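Local coordinates for protein ArtJ (Geobacillus stearothermophilus, PDB 2PVU) that binds the basic amino acids arginine, lysine and histidine and probably hands them to its cognate ATP-binding cassette transporter, at residues K43-F52 and E100-I108; S117-F125 and N233-L244. All coordinates share one frame; numbering follows the deposited sequence.

How the interactions relate
From the N terminus, the chain first runs through strand 44-48 into the loop that reaches F52, and 47 residues later, mostly helix and strand, it returns as E100-I108; interaction 1 closes that excursion by parallel strand pairing. Interaction 2 opens afterwards, so the two follow in series without nesting or crossing. It joins S117-F125 to N233-L244 across 107 residues, an excursion that runs on from F125 along strand 125-134 and comes back along strand 224-231. The centres of interactions 1 and 2 lie about 13 Å apart, and the two touch directly: I105 CG1 is 3.4 Å from Y124 OH, and V44 CG1 is 3.5 Å from L236 CD1. Together they tie the three-stranded parallel sheet to strand 118-120 and helix 237-249.

Interaction 1: residues K43-F52 and E100-I108. With LYS (lysine), chain E.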
loop_
_atom_site.group_PDB
_atom_site.type_symbol
_atom_site.label_atom_id
_atom_site.label_comp_id
_atom_site.label_asym_id
_atom_site.label_seq_id
_atom_site.Cartn_x
_atom_site.Cartn_y
_atom_site.Cartn_z
ATOM N N LYS A 43 -8.027 16.570 16.549
ATOM C CA LYS A 43 -7.122 16.251 15.488
ATOM C C LYS A 43 -7.853 15.369 14.499
ATOM O O LYS A 43 -8.733 14.576 14.868
ATOM C CB LYS A 43 -5.920 15.491 16.055
ATOM C CG LYS A 43 -5.001 16.348 16.991
ATOM C CD LYS A 43 -3.914 15.440 17.596
ATOM C CE LYS A 43 -2.785 16.162 18.389
ATOM N NZ LYS A 43 -2.998 17.613 18.462
ATOM N N VAL A 44 -7.431 15.450 13.248
ATOM C CA VAL A 44 -7.844 14.460 12.275
ATOM C C VAL A 44 -7.249 13.101 12.671
ATOM O O VAL A 44 -6.056 12.996 12.979
ATOM C CB VAL A 44 -7.341 14.822 10.845
ATOM C CG1 VAL A 44 -7.774 13.734 9.856
ATOM C CG2 VAL A 44 -7.890 16.188 10.458
ATOM N N VAL A 45 -8.085 12.065 12.657
ATOM C CA VAL A 45 -7.634 10.735 13.021
ATOM C C VAL A 45 -7.309 10.007 11.736
ATOM O O VAL A 45 -8.222 9.696 10.930
ATOM C CB VAL A 45 -8.707 9.956 13.822
ATOM C CG1 VAL A 45 -8.221 8.549 14.172
ATOM C CG2 VAL A 45 -9.068 10.744 15.091
ATOM N N VAL A 46 -6.028 9.667 11.567
ATOM C CA VAL A 46 -5.596 9.017 10.327
ATOM C C VAL A 46 -5.182 7.574 10.646
ATOM O O VAL A 46 -4.356 7.369 11.516
ATOM C CB VAL A 46 -4.380 9.753 9.654
ATOM C CG1 VAL A 46 -4.093 9.122 8.262
ATOM C CG2 VAL A 46 -4.617 11.251 9.522
ATOM N N GLY A 47 -5.801 6.592 9.993
ATOM C CA GLY A 47 -5.424 5.180 10.202
ATOM C C GLY A 47 -4.490 4.621 9.153
ATOM O O GLY A 47 -4.454 5.085 8.004
ATOM N N THR A 48 -3.768 3.564 9.534
ATOM C CA THR A 48 -2.831 2.882 8.640
ATOM C C THR A 48 -2.601 1.457 9.139
ATOM O O THR A 48 -2.953 1.112 10.286
ATOM C CB THR A 48 -1.481 3.645 8.539
ATOM O OG1 THR A 48 -0.716 3.180 7.405
ATOM C CG2 THR A 48 -0.626 3.517 9.843
ATOM N N ASP A 49 -2.041 0.634 8.245
ATOM C CA ASP A 49 -1.637 -0.761 8.561
ATOM C C ASP A 49 -0.134 -0.730 8.551
ATOM O O ASP A 49 0.458 -0.916 7.473
ATOM C CB ASP A 49 -2.193 -1.711 7.475
ATOM C CG ASP A 49 -1.553 -3.098 7.501
ATOM O OD1 ASP A 49 -1.235 -3.550 8.640
ATOM O OD2 ASP A 49 -1.370 -3.704 6.415
ATOM N N ALA A 50 0.517 -0.438 9.707
ATOM C CA ALA A 50 1.974 -0.213 9.629
ATOM C C ALA A 50 2.721 -1.540 9.649
ATOM O O ALA A 50 3.445 -1.820 10.608
ATOM C CB ALA A 50 2.481 0.665 10.758
ATOM N N ALA A 51 2.569 -2.303 8.568
ATOM C CA ALA A 51 3.285 -3.564 8.357
ATOM C C ALA A 51 3.537 -3.712 6.868
ATOM O O ALA A 51 3.215 -4.777 6.258
ATOM C CB ALA A 51 2.446 -4.764 8.922
ATOM N N PHE A 52 4.054 -2.641 6.240
ATOM C CA PHE A 52 4.063 -2.536 4.749
ATOM C C PHE A 52 5.236 -1.628 4.330
ATOM O O PHE A 52 5.070 -0.598 3.635
ATOM C CB PHE A 52 2.704 -1.990 4.266
ATOM C CG PHE A 52 2.333 -2.382 2.857
ATOM C CD1 PHE A 52 2.147 -1.396 1.891
ATOM C CD2 PHE A 52 2.171 -3.742 2.502
ATOM C CE1 PHE A 52 1.773 -1.736 0.566
ATOM C CE2 PHE A 52 1.810 -4.102 1.191
ATOM C CZ PHE A 52 1.607 -3.084 0.217
ATOM N N GLU A 100 -15.081 6.383 12.517
ATOM C CA GLU A 100 -14.215 6.475 13.693
ATOM C C GLU A 100 -12.819 6.967 13.304
ATOM O O GLU A 100 -12.136 7.636 14.093
ATOM C CB GLU A 100 -14.129 5.139 14.450
ATOM C CG GLU A 100 -13.530 5.361 15.845
ATOM C CD GLU A 100 -13.560 4.140 16.729
ATOM O OE1 GLU A 100 -13.946 3.041 16.262
ATOM O OE2 GLU A 100 -13.176 4.301 17.912
ATOM N N VAL A 101 -12.397 6.645 12.078
ATOM C CA VAL A 101 -11.185 7.180 11.532
ATOM C C VAL A 101 -11.609 8.151 10.413
ATOM O O VAL A 101 -12.570 7.857 9.664
ATOM C CB VAL A 101 -10.314 5.987 11.059
ATOM C CG1 VAL A 101 -9.355 6.366 10.024
ATOM C CG2 VAL A 101 -9.639 5.332 12.256
ATOM N N ASP A 102 -10.941 9.300 10.329
ATOM C CA ASP A 102 -11.329 10.358 9.389
ATOM C C ASP A 102 -10.688 10.197 7.996
ATOM O O ASP A 102 -11.151 10.799 7.012
ATOM C CB ASP A 102 -10.919 11.722 9.939
ATOM C CG ASP A 102 -11.640 12.055 11.228
ATOM O OD1 ASP A 102 -12.876 11.850 11.298
ATOM O OD2 ASP A 102 -10.953 12.456 12.174
ATOM N N MET A 103 -9.609 9.441 7.946
ATOM C CA MET A 103 -8.702 9.428 6.793
ATOM C C MET A 103 -7.806 8.220 6.923
ATOM O O MET A 103 -7.539 7.756 8.053
ATOM C CB MET A 103 -7.809 10.693 6.874
ATOM C CG MET A 103 -6.920 10.898 5.669
ATOM S SD MET A 103 -6.052 12.465 5.877
ATOM C CE MET A 103 -4.996 12.341 4.443
ATOM N N GLY A 104 -7.339 7.712 5.783
ATOM C CA GLY A 104 -6.357 6.641 5.808
ATOM C C GLY A 104 -5.243 6.897 4.819
ATOM O O GLY A 104 -5.452 7.528 3.775
ATOM N N ILE A 105 -4.060 6.388 5.128
ATOM C CA ILE A 105 -2.960 6.323 4.142
ATOM C C ILE A 105 -2.237 5.021 4.459
ATOM O O ILE A 105 -1.920 4.759 5.619
ATOM C CB ILE A 105 -1.996 7.593 4.134
ATOM C CG1 ILE A 105 -1.098 7.596 2.868
ATOM C CG2 ILE A 105 -1.197 7.708 5.402
ATOM C CD1 ILE A 105 -0.139 8.748 2.776
ATOM N N SER A 106 -2.098 4.150 3.454
ATOM C CA SER A 106 -1.643 2.773 3.757
ATOM C C SER A 106 -1.352 1.997 2.454
ATOM O O SER A 106 -1.732 0.809 2.362
ATOM C CB SER A 106 -2.725 2.052 4.598
ATOM O OG SER A 106 -2.257 0.904 5.314
ATOM N N GLY A 107 -0.725 2.658 1.469
ATOM C CA GLY A 107 -0.357 1.993 0.189
ATOM C C GLY A 107 -1.647 1.505 -0.469
ATOM O O GLY A 107 -1.675 0.450 -1.066
ATOM N N ILE A 108 -2.700 2.301 -0.378
ATOM C CA ILE A 108 -4.064 1.886 -0.868
ATOM C C ILE A 108 -4.333 2.212 -2.311
ATOM O O ILE A 108 -4.423 3.390 -2.676
ATOM C CB ILE A 108 -5.203 2.556 -0.043
ATOM C CG1 ILE A 108 -4.941 2.323 1.454
ATOM C CG2 ILE A 108 -6.612 1.945 -0.503
ATOM C CD1 ILE A 108 -5.751 3.316 2.400
HETATM N N LYS E . -2.114 -1.584 -2.866
HETATM C CA LYS E . -2.799 -2.874 -2.522
HETATM C C LYS E . -4.266 -2.592 -2.171
HETATM O O LYS E . -5.047 -3.514 -1.987
HETATM C CB LYS E . -2.115 -3.535 -1.331
HETATM C CG LYS E . -2.118 -2.621 -0.081
HETATM C CD LYS E . -1.898 -3.433 1.213
HETATM C CE LYS E . -1.389 -2.510 2.311
HETATM N NZ LYS E . -1.344 -3.247 3.684
HETATM O OXT LYS E . -4.686 -1.421 -2.044
HETATM O O HOH W 1 -11.158 14.271 14.036
HETATM O O HOH W 2 -0.250 -0.865 4.765
#
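V46 and M103 are paired across two parallel strands, their side chains side by side and pointing the same way, with V46 CG2 4.1 Å from M103 SD. Helix 66-78 packs on both through L71. CG1 of V46, placed anti to the backbone N (chi1 -173°), reaches I105 CG2 at 4.3 Å. Around this centre the parallel register is fixed by G47, whose N donates to M103 O at 2.9 Å and whose O accepts from I105 N. At one end D102 OD2 takes V45 N on its anti side (2.9 Å, nearly straight at 171°), while D102 N returns a bond to V45 O; a water joins OD2 to K43 O. At the other end T48 OG1 donates to I105 O at 2.7 Å, in the carbonyl plane, and S106 OG accepts from D49 N. Past the strand ends the chains diverge, F52 CA lying 7.8 Å from G107 CA, and loops line the lysine site. One ring face of F52 lies against CE of the bound lysine, G107 O accepts from the ligand's N, and D49 OD2, held by Q153, lies 2.8 Å from the ligand's NZ. A water accepting from that NZ also hydrogen-bonds S106 OG. This acidic, aromatic end would favour a cationic side chain, consistent with selection of basic amino acids.

Interaction 2: residues S117-F125 and N233-L244; sequences SYDFSDPYF and NSELKAKVDEAL
D119 and N233 open the contact where strand 118-120 passes the turn before helix 237-249, their CA atoms 7.0 Å apart; the approach is closer between S121 CA and D241 CA, 5.7 Å, and wider again at Y124 and L244. The outer tie is N233 N to D119 OD2, met from above the carboxylate plane, while D119 OD1 is salt-bridged to K232. K237 reaches across with its chain extended until a bend at chi4 (43°), which brings NZ to F120 O at 2.6 Å, in the carbonyl plane. K237 NZ also forms a salt bridge with D241 OD2, 2.6 Å, on its syn lone pair, one helical turn on. D241 OD1 in turn accepts from D122 N at 2.9 Å, so one carboxylate joins K237 to the loop backbone. The carboxylates of D122 and D241 stack, planes 15° apart, with OD2 of D122 3.5 Å from OD1 of D241; K237 nearby would be expected to ease this repulsion, and a water links D122 OD2 to D241 O. Beyond, L244 sets CD1 4.0 Å from Y124 CB. The arrangement is a helix packed against the end of strand 118-120 and the loop that follows it, in the α/β fold of family 3 solute-binding proteins, on the lobe carrying strand 44-48.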
loop_
_atom_site.group_PDB
_atom_site.type_symbol
_atom_site.label_atom_id
_atom_site.label_comp_id
_atom_site.label_asym_id
_atom_site.label_seq_id
_atom_site.Cartn_x
_atom_site.Cartn_y
_atom_site.Cartn_z
ATOM N N SER A 117 -17.698 2.941 -1.895
ATOM C CA SER A 117 -17.862 3.040 -0.445
ATOM C C SER A 117 -17.035 4.143 0.187
ATOM O O SER A 117 -17.347 4.583 1.300
ATOM C CB SER A 117 -17.516 1.703 0.220
ATOM O OG SER A 117 -18.529 0.763 -0.064
ATOM N N TYR A 118 -15.988 4.583 -0.500
ATOM C CA TYR A 118 -15.046 5.570 0.060
ATOM C C TYR A 118 -14.726 6.625 -0.986
ATOM O O TYR A 118 -15.041 6.445 -2.172
ATOM C CB TYR A 118 -13.724 4.904 0.488
ATOM C CG TYR A 118 -13.938 3.670 1.324
ATOM C CD1 TYR A 118 -14.244 3.762 2.693
ATOM C CD2 TYR A 118 -13.833 2.411 0.749
ATOM C CE1 TYR A 118 -14.447 2.600 3.472
ATOM C CE2 TYR A 118 -14.039 1.246 1.516
ATOM C CZ TYR A 118 -14.347 1.351 2.861
ATOM O OH TYR A 118 -14.534 0.177 3.577
ATOM N N ASP A 119 -14.136 7.732 -0.549
ATOM C CA ASP A 119 -13.579 8.739 -1.465
ATOM C C ASP A 119 -12.068 8.643 -1.414
ATOM O O ASP A 119 -11.509 8.248 -0.377
ATOM C CB ASP A 119 -14.005 10.141 -1.028
ATOM C CG ASP A 119 -15.419 10.473 -1.425
ATOM O OD1 ASP A 119 -16.019 9.791 -2.286
ATOM O OD2 ASP A 119 -15.934 11.445 -0.865
ATOM N N PHE A 120 -11.402 9.001 -2.513
ATOM C CA PHE A 120 -9.930 9.025 -2.575
ATOM C C PHE A 120 -9.406 10.385 -2.940
ATOM O O PHE A 120 -10.081 11.146 -3.681
ATOM C CB PHE A 120 -9.411 8.036 -3.641
ATOM C CG PHE A 120 -9.572 6.563 -3.252
ATOM C CD1 PHE A 120 -8.602 5.942 -2.494
ATOM C CD2 PHE A 120 -10.694 5.845 -3.610
ATOM C CE1 PHE A 120 -8.699 4.578 -2.120
ATOM C CE2 PHE A 120 -10.808 4.471 -3.235
ATOM C CZ PHE A 120 -9.834 3.858 -2.487
ATOM N N SER A 121 -8.192 10.682 -2.456
ATOM C CA SER A 121 -7.427 11.818 -2.951
ATOM C C SER A 121 -7.015 11.568 -4.419
ATOM O O SER A 121 -7.166 10.428 -4.938
ATOM C CB SER A 121 -6.158 12.013 -2.081
ATOM O OG SER A 121 -5.167 11.013 -2.359
ATOM N N ASP A 122 -6.500 12.614 -5.081
ATOM C CA ASP A 122 -5.749 12.435 -6.325
ATOM C C ASP A 122 -4.606 11.436 -6.097
ATOM O O ASP A 122 -4.114 11.300 -4.974
ATOM C CB ASP A 122 -5.179 13.769 -6.813
ATOM C CG ASP A 122 -6.261 14.774 -7.125
ATOM O OD1 ASP A 122 -7.270 14.390 -7.757
ATOM O OD2 ASP A 122 -6.092 15.957 -6.768
ATOM N N PRO A 123 -4.172 10.748 -7.154
ATOM C CA PRO A 123 -3.128 9.722 -6.898
ATOM C C PRO A 123 -1.816 10.309 -6.444
ATOM O O PRO A 123 -1.452 11.416 -6.843
ATOM C CB PRO A 123 -2.939 9.041 -8.250
ATOM C CG PRO A 123 -3.754 9.749 -9.245
ATOM C CD PRO A 123 -4.616 10.790 -8.564
ATOM N N TYR A 124 -1.095 9.578 -5.617
ATOM C CA TYR A 124 0.222 10.051 -5.193
ATOM C C TYR A 124 1.337 9.059 -5.467
ATOM O O TYR A 124 2.481 9.300 -5.082
ATOM C CB TYR A 124 0.198 10.443 -3.685
ATOM C CG TYR A 124 0.097 9.254 -2.707
ATOM C CD1 TYR A 124 1.216 8.473 -2.383
ATOM C CD2 TYR A 124 -1.127 8.920 -2.131
ATOM C CE1 TYR A 124 1.127 7.353 -1.480
ATOM C CE2 TYR A 124 -1.247 7.801 -1.247
ATOM C CZ TYR A 124 -0.143 7.042 -0.921
ATOM O OH TYR A 124 -0.278 5.976 -0.047
ATOM N N PHE A 125 1.044 7.922 -6.083
ATOM C CA PHE A 125 2.108 6.901 -6.345
ATOM C C PHE A 125 1.570 5.970 -7.411
ATOM O O PHE A 125 0.363 5.781 -7.488
ATOM C CB PHE A 125 2.352 6.089 -5.050
ATOM C CG PHE A 125 3.747 5.544 -4.938
ATOM C CD1 PHE A 125 4.766 6.347 -4.425
ATOM C CD2 PHE A 125 4.041 4.245 -5.349
ATOM C CE1 PHE A 125 6.097 5.838 -4.320
ATOM C CE2 PHE A 125 5.359 3.724 -5.237
ATOM C CZ PHE A 125 6.381 4.550 -4.722
ATOM N N ASN A 233 -18.047 11.356 1.168
ATOM C CA ASN A 233 -18.500 12.744 1.441
ATOM C C ASN A 233 -17.664 13.513 2.495
ATOM O O ASN A 233 -18.106 14.488 3.083
ATOM C CB ASN A 233 -19.999 12.790 1.777
ATOM C CG ASN A 233 -20.866 12.098 0.706
ATOM O OD1 ASN A 233 -20.528 12.094 -0.489
ATOM N ND2 ASN A 233 -21.989 11.516 1.137
ATOM N N SER A 234 -16.435 13.081 2.712
ATOM C CA SER A 234 -15.539 13.782 3.619
ATOM C C SER A 234 -15.257 15.224 3.220
ATOM O O SER A 234 -14.910 15.509 2.060
ATOM C CB SER A 234 -14.202 13.038 3.673
ATOM O OG SER A 234 -13.202 13.820 4.324
ATOM N N GLU A 235 -15.312 16.120 4.194
ATOM C CA GLU A 235 -14.885 17.485 3.966
ATOM C C GLU A 235 -13.349 17.681 3.988
ATOM O O GLU A 235 -12.883 18.793 3.792
ATOM C CB GLU A 235 -15.553 18.426 4.971
ATOM C CG GLU A 235 -17.074 18.522 4.798
ATOM C CD GLU A 235 -17.685 19.536 5.753
ATOM O OE1 GLU A 235 -17.295 20.734 5.669
ATOM O OE2 GLU A 235 -18.549 19.146 6.590
ATOM N N LEU A 236 -12.565 16.627 4.217
ATOM C CA LEU A 236 -11.092 16.752 4.171
ATOM C C LEU A 236 -10.492 16.578 2.771
ATOM O O LEU A 236 -9.383 17.022 2.542
ATOM C CB LEU A 236 -10.398 15.739 5.098
ATOM C CG LEU A 236 -10.718 15.836 6.590
ATOM C CD1 LEU A 236 -10.090 14.644 7.359
ATOM C CD2 LEU A 236 -10.285 17.190 7.185
ATOM N N LYS A 237 -11.207 15.943 1.845
ATOM C CA LYS A 237 -10.609 15.533 0.552
ATOM C C LYS A 237 -10.076 16.743 -0.226
ATOM O O LYS A 237 -8.971 16.702 -0.763
ATOM C CB LYS A 237 -11.667 14.822 -0.331
ATOM C CG LYS A 237 -11.124 14.389 -1.712
ATOM C CD LYS A 237 -12.156 13.592 -2.550
ATOM C CE LYS A 237 -11.846 13.688 -4.112
ATOM N NZ LYS A 237 -10.360 13.553 -4.617
ATOM N N ALA A 238 -10.870 17.813 -0.283
ATOM C CA ALA A 238 -10.485 18.984 -1.073
ATOM C C ALA A 238 -9.166 19.601 -0.550
ATOM O O ALA A 238 -8.281 19.938 -1.337
ATOM C CB ALA A 238 -11.654 20.047 -1.135
ATOM N N LYS A 239 -9.063 19.764 0.767
ATOM C CA LYS A 239 -7.867 20.297 1.430
ATOM C C LYS A 239 -6.652 19.412 1.204
ATOM O O LYS A 239 -5.548 19.906 0.942
ATOM C CB LYS A 239 -8.117 20.474 2.936
ATOM C CG LYS A 239 -8.841 21.777 3.240
ATOM C CD LYS A 239 -8.999 21.992 4.759
ATOM C CE LYS A 239 -9.656 23.306 5.022
ATOM N NZ LYS A 239 -9.757 23.645 6.503
ATOM N N VAL A 240 -6.854 18.101 1.285
ATOM C CA VAL A 240 -5.769 17.155 1.072
ATOM C C VAL A 240 -5.341 17.210 -0.416
ATOM O O VAL A 240 -4.148 17.227 -0.693
ATOM C CB VAL A 240 -6.132 15.718 1.552
ATOM C CG1 VAL A 240 -5.104 14.667 1.042
ATOM C CG2 VAL A 240 -6.191 15.659 3.100
ATOM N N ASP A 241 -6.294 17.241 -1.360
ATOM C CA ASP A 241 -5.930 17.366 -2.797
ATOM C C ASP A 241 -5.113 18.623 -3.098
ATOM O O ASP A 241 -4.124 18.580 -3.834
ATOM C CB ASP A 241 -7.192 17.307 -3.700
ATOM C CG ASP A 241 -7.726 15.911 -3.850
ATOM O OD1 ASP A 241 -6.957 14.977 -3.538
ATOM O OD2 ASP A 241 -8.897 15.738 -4.312
ATOM N N GLU A 242 -5.512 19.757 -2.516
ATOM C CA GLU A 242 -4.776 20.999 -2.747
ATOM C C GLU A 242 -3.384 20.903 -2.088
ATOM O O GLU A 242 -2.386 21.350 -2.679
ATOM C CB GLU A 242 -5.570 22.213 -2.220
ATOM C CG GLU A 242 -4.818 23.554 -2.264
ATOM C CD GLU A 242 -4.518 24.035 -3.682
ATOM O OE1 GLU A 242 -5.080 23.484 -4.664
ATOM O OE2 GLU A 242 -3.720 25.005 -3.811
ATOM N N ALA A 243 -3.319 20.325 -0.888
ATOM C CA ALA A 243 -2.043 20.213 -0.164
ATOM C C ALA A 243 -1.076 19.296 -0.913
ATOM O O ALA A 243 0.147 19.556 -0.977
ATOM C CB ALA A 243 -2.278 19.669 1.214
ATOM N N LEU A 244 -1.599 18.173 -1.411
ATOM C CA LEU A 244 -0.755 17.263 -2.190
ATOM C C LEU A 244 -0.147 17.980 -3.422
ATOM O O LEU A 244 1.044 17.804 -3.727
ATOM C CB LEU A 244 -1.579 16.045 -2.644
ATOM C CG LEU A 244 -0.904 14.990 -3.549
ATOM C CD1 LEU A 244 0.350 14.366 -2.926
ATOM C CD2 LEU A 244 -1.890 13.870 -3.924
HETATM O O HOH W 3 -3.762 16.701 -5.863
#